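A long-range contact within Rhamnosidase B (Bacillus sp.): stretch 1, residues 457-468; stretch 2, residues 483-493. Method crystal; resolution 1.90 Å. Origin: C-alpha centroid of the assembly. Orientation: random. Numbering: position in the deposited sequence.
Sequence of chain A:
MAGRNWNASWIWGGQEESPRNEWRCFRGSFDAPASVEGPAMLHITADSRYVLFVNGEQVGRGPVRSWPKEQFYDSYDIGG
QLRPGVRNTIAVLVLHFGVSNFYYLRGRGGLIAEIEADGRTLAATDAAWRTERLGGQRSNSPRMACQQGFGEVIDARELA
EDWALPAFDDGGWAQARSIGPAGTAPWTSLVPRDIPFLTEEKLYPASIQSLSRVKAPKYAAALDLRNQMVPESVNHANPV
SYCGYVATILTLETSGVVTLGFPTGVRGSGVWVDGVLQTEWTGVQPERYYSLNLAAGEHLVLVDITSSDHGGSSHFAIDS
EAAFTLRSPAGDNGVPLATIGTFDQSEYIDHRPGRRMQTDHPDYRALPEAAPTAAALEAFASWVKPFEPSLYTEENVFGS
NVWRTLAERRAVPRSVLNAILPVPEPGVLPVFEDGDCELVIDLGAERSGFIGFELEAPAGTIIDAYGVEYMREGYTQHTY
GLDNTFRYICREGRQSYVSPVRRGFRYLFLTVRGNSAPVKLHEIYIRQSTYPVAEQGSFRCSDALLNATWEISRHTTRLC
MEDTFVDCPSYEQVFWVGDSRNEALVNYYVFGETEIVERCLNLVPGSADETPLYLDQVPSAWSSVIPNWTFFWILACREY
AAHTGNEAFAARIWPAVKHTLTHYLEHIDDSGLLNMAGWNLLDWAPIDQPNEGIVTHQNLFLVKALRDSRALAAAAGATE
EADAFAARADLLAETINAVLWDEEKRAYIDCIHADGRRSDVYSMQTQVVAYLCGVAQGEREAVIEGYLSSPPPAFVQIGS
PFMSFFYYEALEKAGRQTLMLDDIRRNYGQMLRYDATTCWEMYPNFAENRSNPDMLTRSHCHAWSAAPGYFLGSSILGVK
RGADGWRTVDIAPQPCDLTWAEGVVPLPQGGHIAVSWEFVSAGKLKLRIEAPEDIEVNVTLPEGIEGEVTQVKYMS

Stretch 1 (457-468) APAGTIIDAYGV
Stretch 2 (483-493) DNTFRYICREG

Neighbouring antiparallel strands are held by alternating backbone pairs, and their side chains then read the same register; this contact in Rhamnosidase B is a compact example. Strand 462-468 and strand 485-489 run at 165° between their N-to-C directions, with axes 4.7 Å apart at closest approach. Backbone angles are extended, from -94/130 at Ile462 to -161/152 at Phe486. Ile463 pairs with Tyr488 (Ile463 N to Tyr488 O, 2.7 Å; Tyr488 N to Ile463 O, 2.9 Å) and Ala465 with Phe486 (Ala465 N to Phe486 O, 3.0 Å; Phe486 N to Ala465 O, 3.2 Å). Between and beyond these hydrogen-bonded pairs lie the non-hydrogen-bonded pairs Ile462-Ile489, Asp464-Arg487 and Tyr466-Thr485, with CA atoms 4.5 to 4.6 Å apart.

A type II turn, Pro458 to Thr461, interrupts the ladder. Gly460, at 91/-12, has angles that call for glycine; its N donates to Cys490 O at 2.7 Å, while Cys490 N reaches Thr461 O at 2.8 Å. On the N-terminal side of the turn, Ala457 pairs with Gly493 (Ala457 N to Gly493 O, 3.1 Å) in a separate ladder, its register shifted by one from that of the main strands.

Asp464 (chi1 m) and Arg487 (t, t, m, chi4 178°) share a face, and their ends converge in a two-pronged salt bridge: Arg487 NE to Asp464 OD2 is 2.7 Å and Arg487 NH2 to Asp464 OD1 2.8 Å. Ile462 CG2 covers one face of the guanidinium, 3.4 Å from Arg487 NE, leaving its edge to the carboxylate. On the sheet face that carries Ile463, Ala465, Phe486 and Tyr488, Phe486 (chi1 79°, p; chi2 -121°) lays its ring against Ala465, whose CB sits 3.6 Å from the ring centroid, a CH-pi contact. Ile463 (m, m) brings CG1 within 3.7 Å of Cys490 SG. At the ends, side chains bond to backbone: Asn484 ND2 to Gly467 O, 2.9 Å, and Ala459 N to Glu492 OE1, 2.8 Å.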

# COMPACT_ATOMS: atom_id res chain seq x y z
N ALA A 457 -20.22 -9.42 -25.51
CA ALA A 457 -20.74 -8.08 -25.72
C ALA A 457 -20.43 -7.57 -27.12
O ALA A 457 -19.55 -8.10 -27.80
CB ALA A 457 -20.16 -7.12 -24.69
N PRO A 458 -21.17 -6.55 -27.57
CA PRO A 458 -20.95 -5.98 -28.90
C PRO A 458 -19.58 -5.30 -28.89
O PRO A 458 -19.09 -4.90 -27.83
CB PRO A 458 -22.08 -4.96 -29.03
CG PRO A 458 -23.15 -5.51 -28.14
CD PRO A 458 -22.38 -5.99 -26.95
N ALA A 459 -18.97 -5.16 -30.06
CA ALA A 459 -17.67 -4.52 -30.14
C ALA A 459 -17.79 -3.06 -29.70
O ALA A 459 -18.77 -2.39 -30.00
CB ALA A 459 -17.13 -4.59 -31.57
N GLY A 460 -16.78 -2.58 -28.97
CA GLY A 460 -16.80 -1.20 -28.52
C GLY A 460 -17.43 -0.99 -27.16
O GLY A 460 -17.31 0.10 -26.59
N THR A 461 -18.10 -2.00 -26.63
CA THR A 461 -18.72 -1.87 -25.31
C THR A 461 -17.64 -1.54 -24.28
O THR A 461 -16.58 -2.17 -24.25
CB THR A 461 -19.46 -3.16 -24.90
OG1 THR A 461 -20.53 -3.42 -25.81
CG2 THR A 461 -20.03 -3.02 -23.49
N ILE A 462 -17.92 -0.55 -23.44
CA ILE A 462 -16.97 -0.15 -22.40
C ILE A 462 -17.27 -0.85 -21.07
O ILE A 462 -18.41 -0.85 -20.61
CB ILE A 462 -17.03 1.37 -22.15
CG1 ILE A 462 -16.53 2.12 -23.39
CG2 ILE A 462 -16.19 1.73 -20.93
CD1 ILE A 462 -16.74 3.63 -23.31
N ILE A 463 -16.25 -1.45 -20.48
CA ILE A 463 -16.38 -2.12 -19.19
C ILE A 463 -15.47 -1.39 -18.20
O ILE A 463 -14.24 -1.54 -18.25
CB ILE A 463 -15.96 -3.61 -19.27
CG1 ILE A 463 -16.77 -4.33 -20.35
CG2 ILE A 463 -16.18 -4.29 -17.92
CD1 ILE A 463 -18.28 -4.36 -20.09
N ASP A 464 -16.07 -0.61 -17.31
CA ASP A 464 -15.33 0.15 -16.30
C ASP A 464 -15.36 -0.55 -14.94
O ASP A 464 -16.41 -1.01 -14.49
CB ASP A 464 -15.91 1.55 -16.14
CG ASP A 464 -15.51 2.48 -17.27
OD1 ASP A 464 -16.01 3.63 -17.30
OD2 ASP A 464 -14.69 2.08 -18.12
N ALA A 465 -14.20 -0.61 -14.29
CA ALA A 465 -14.09 -1.25 -12.98
C ALA A 465 -13.47 -0.26 -12.00
O ALA A 465 -12.48 0.40 -12.31
CB ALA A 465 -13.22 -2.49 -13.08
N TYR A 466 -14.08 -0.15 -10.82
CA TYR A 466 -13.61 0.76 -9.79
C TYR A 466 -13.88 0.14 -8.41
O TYR A 466 -15.02 -0.16 -8.07
CB TYR A 466 -14.35 2.10 -9.94
CG TYR A 466 -14.23 3.05 -8.77
CD1 TYR A 466 -12.99 3.33 -8.18
CD2 TYR A 466 -15.35 3.72 -8.28
CE1 TYR A 466 -12.88 4.25 -7.13
CE2 TYR A 466 -15.25 4.64 -7.25
CZ TYR A 466 -14.01 4.90 -6.68
OH TYR A 466 -13.92 5.84 -5.68
N GLY A 467 -12.83 -0.06 -7.63
CA GLY A 467 -12.99 -0.67 -6.33
C GLY A 467 -12.88 0.26 -5.13
O GLY A 467 -11.96 1.08 -5.06
N VAL A 468 -13.82 0.14 -4.20
CA VAL A 468 -13.78 0.96 -2.99
C VAL A 468 -13.82 0.01 -1.79
O VAL A 468 -14.17 -1.16 -1.94
CB VAL A 468 -14.96 1.96 -2.92
CG1 VAL A 468 -14.92 2.89 -4.12
CG2 VAL A 468 -16.29 1.22 -2.86
N ASP A 483 -6.61 6.07 -8.12
CA ASP A 483 -7.42 5.71 -9.28
C ASP A 483 -7.44 4.19 -9.30
O ASP A 483 -6.71 3.56 -10.07
CB ASP A 483 -6.79 6.26 -10.56
CG ASP A 483 -7.19 7.70 -10.83
OD1 ASP A 483 -6.79 8.59 -10.05
OD2 ASP A 483 -7.90 7.93 -11.83
N ASN A 484 -8.26 3.62 -8.43
CA ASN A 484 -8.39 2.17 -8.26
C ASN A 484 -9.28 1.62 -9.38
O ASN A 484 -10.33 1.02 -9.12
CB ASN A 484 -9.03 1.90 -6.90
CG ASN A 484 -8.47 0.67 -6.23
OD1 ASN A 484 -7.35 0.25 -6.52
ND2 ASN A 484 -9.23 0.11 -5.30
N THR A 485 -8.83 1.80 -10.61
CA THR A 485 -9.65 1.44 -11.76
C THR A 485 -8.93 0.89 -12.99
O THR A 485 -7.71 0.84 -13.07
CB THR A 485 -10.37 2.69 -12.26
OG1 THR A 485 -9.39 3.59 -12.79
CG2 THR A 485 -11.10 3.40 -11.13
N PHE A 486 -9.76 0.50 -13.96
CA PHE A 486 -9.31 0.07 -15.27
C PHE A 486 -10.51 0.17 -16.20
O PHE A 486 -11.66 0.13 -15.76
CB PHE A 486 -8.69 -1.35 -15.26
CG PHE A 486 -9.69 -2.48 -15.24
CD1 PHE A 486 -9.67 -3.41 -14.20
CD2 PHE A 486 -10.59 -2.69 -16.29
CE1 PHE A 486 -10.52 -4.51 -14.20
CE2 PHE A 486 -11.44 -3.79 -16.29
CZ PHE A 486 -11.41 -4.70 -15.25
N ARG A 487 -10.24 0.39 -17.48
CA ARG A 487 -11.29 0.45 -18.47
C ARG A 487 -10.92 -0.59 -19.51
O ARG A 487 -9.77 -0.66 -19.94
CB ARG A 487 -11.40 1.82 -19.13
CG ARG A 487 -12.22 1.79 -20.43
CD ARG A 487 -12.65 3.17 -20.87
NE ARG A 487 -13.63 3.74 -19.96
CZ ARG A 487 -14.15 4.96 -20.08
NH1 ARG A 487 -13.77 5.74 -21.09
NH2 ARG A 487 -15.04 5.39 -19.21
N TYR A 488 -11.91 -1.38 -19.90
CA TYR A 488 -11.71 -2.43 -20.89
C TYR A 488 -12.75 -2.18 -21.98
O TYR A 488 -13.94 -2.07 -21.69
CB TYR A 488 -11.94 -3.80 -20.25
CG TYR A 488 -11.83 -4.96 -21.21
CD1 TYR A 488 -10.61 -5.62 -21.40
CD2 TYR A 488 -12.94 -5.41 -21.92
CE1 TYR A 488 -10.51 -6.70 -22.28
CE2 TYR A 488 -12.85 -6.49 -22.80
CZ TYR A 488 -11.63 -7.13 -22.97
OH TYR A 488 -11.55 -8.19 -23.84
N ILE A 489 -12.29 -2.07 -23.22
CA ILE A 489 -13.18 -1.85 -24.35
C ILE A 489 -13.26 -3.17 -25.09
O ILE A 489 -12.24 -3.72 -25.53
CB ILE A 489 -12.64 -0.74 -25.27
CG1 ILE A 489 -12.36 0.52 -24.44
CG2 ILE A 489 -13.66 -0.42 -26.35
CD1 ILE A 489 -11.58 1.59 -25.18
N CYS A 490 -14.47 -3.68 -25.23
CA CYS A 490 -14.74 -4.97 -25.85
C CYS A 490 -14.53 -5.16 -27.34
O CYS A 490 -14.78 -4.27 -28.15
CB CYS A 490 -16.16 -5.40 -25.54
SG CYS A 490 -16.49 -5.61 -23.79
N ARG A 491 -14.08 -6.36 -27.69
CA ARG A 491 -13.92 -6.74 -29.08
C ARG A 491 -15.27 -7.43 -29.27
O ARG A 491 -16.03 -7.55 -28.31
CB ARG A 491 -12.78 -7.74 -29.27
CG ARG A 491 -12.98 -9.10 -28.61
CD ARG A 491 -12.02 -10.12 -29.19
NE ARG A 491 -10.63 -9.72 -28.99
CZ ARG A 491 -9.94 -9.95 -27.87
NH1 ARG A 491 -10.51 -10.60 -26.86
NH2 ARG A 491 -8.69 -9.51 -27.76
N GLU A 492 -15.57 -7.90 -30.47
CA GLU A 492 -16.85 -8.55 -30.71
C GLU A 492 -16.92 -9.97 -30.14
O GLU A 492 -15.99 -10.75 -30.29
CB GLU A 492 -17.14 -8.59 -32.21
CG GLU A 492 -18.52 -9.10 -32.58
CD GLU A 492 -19.62 -8.20 -32.08
OE1 GLU A 492 -19.50 -6.96 -32.20
OE2 GLU A 492 -20.63 -8.73 -31.56
N GLY A 493 -18.03 -10.29 -29.48
CA GLY A 493 -18.21 -11.63 -28.94
C GLY A 493 -17.82 -11.91 -27.50
O GLY A 493 -17.78 -11.00 -26.67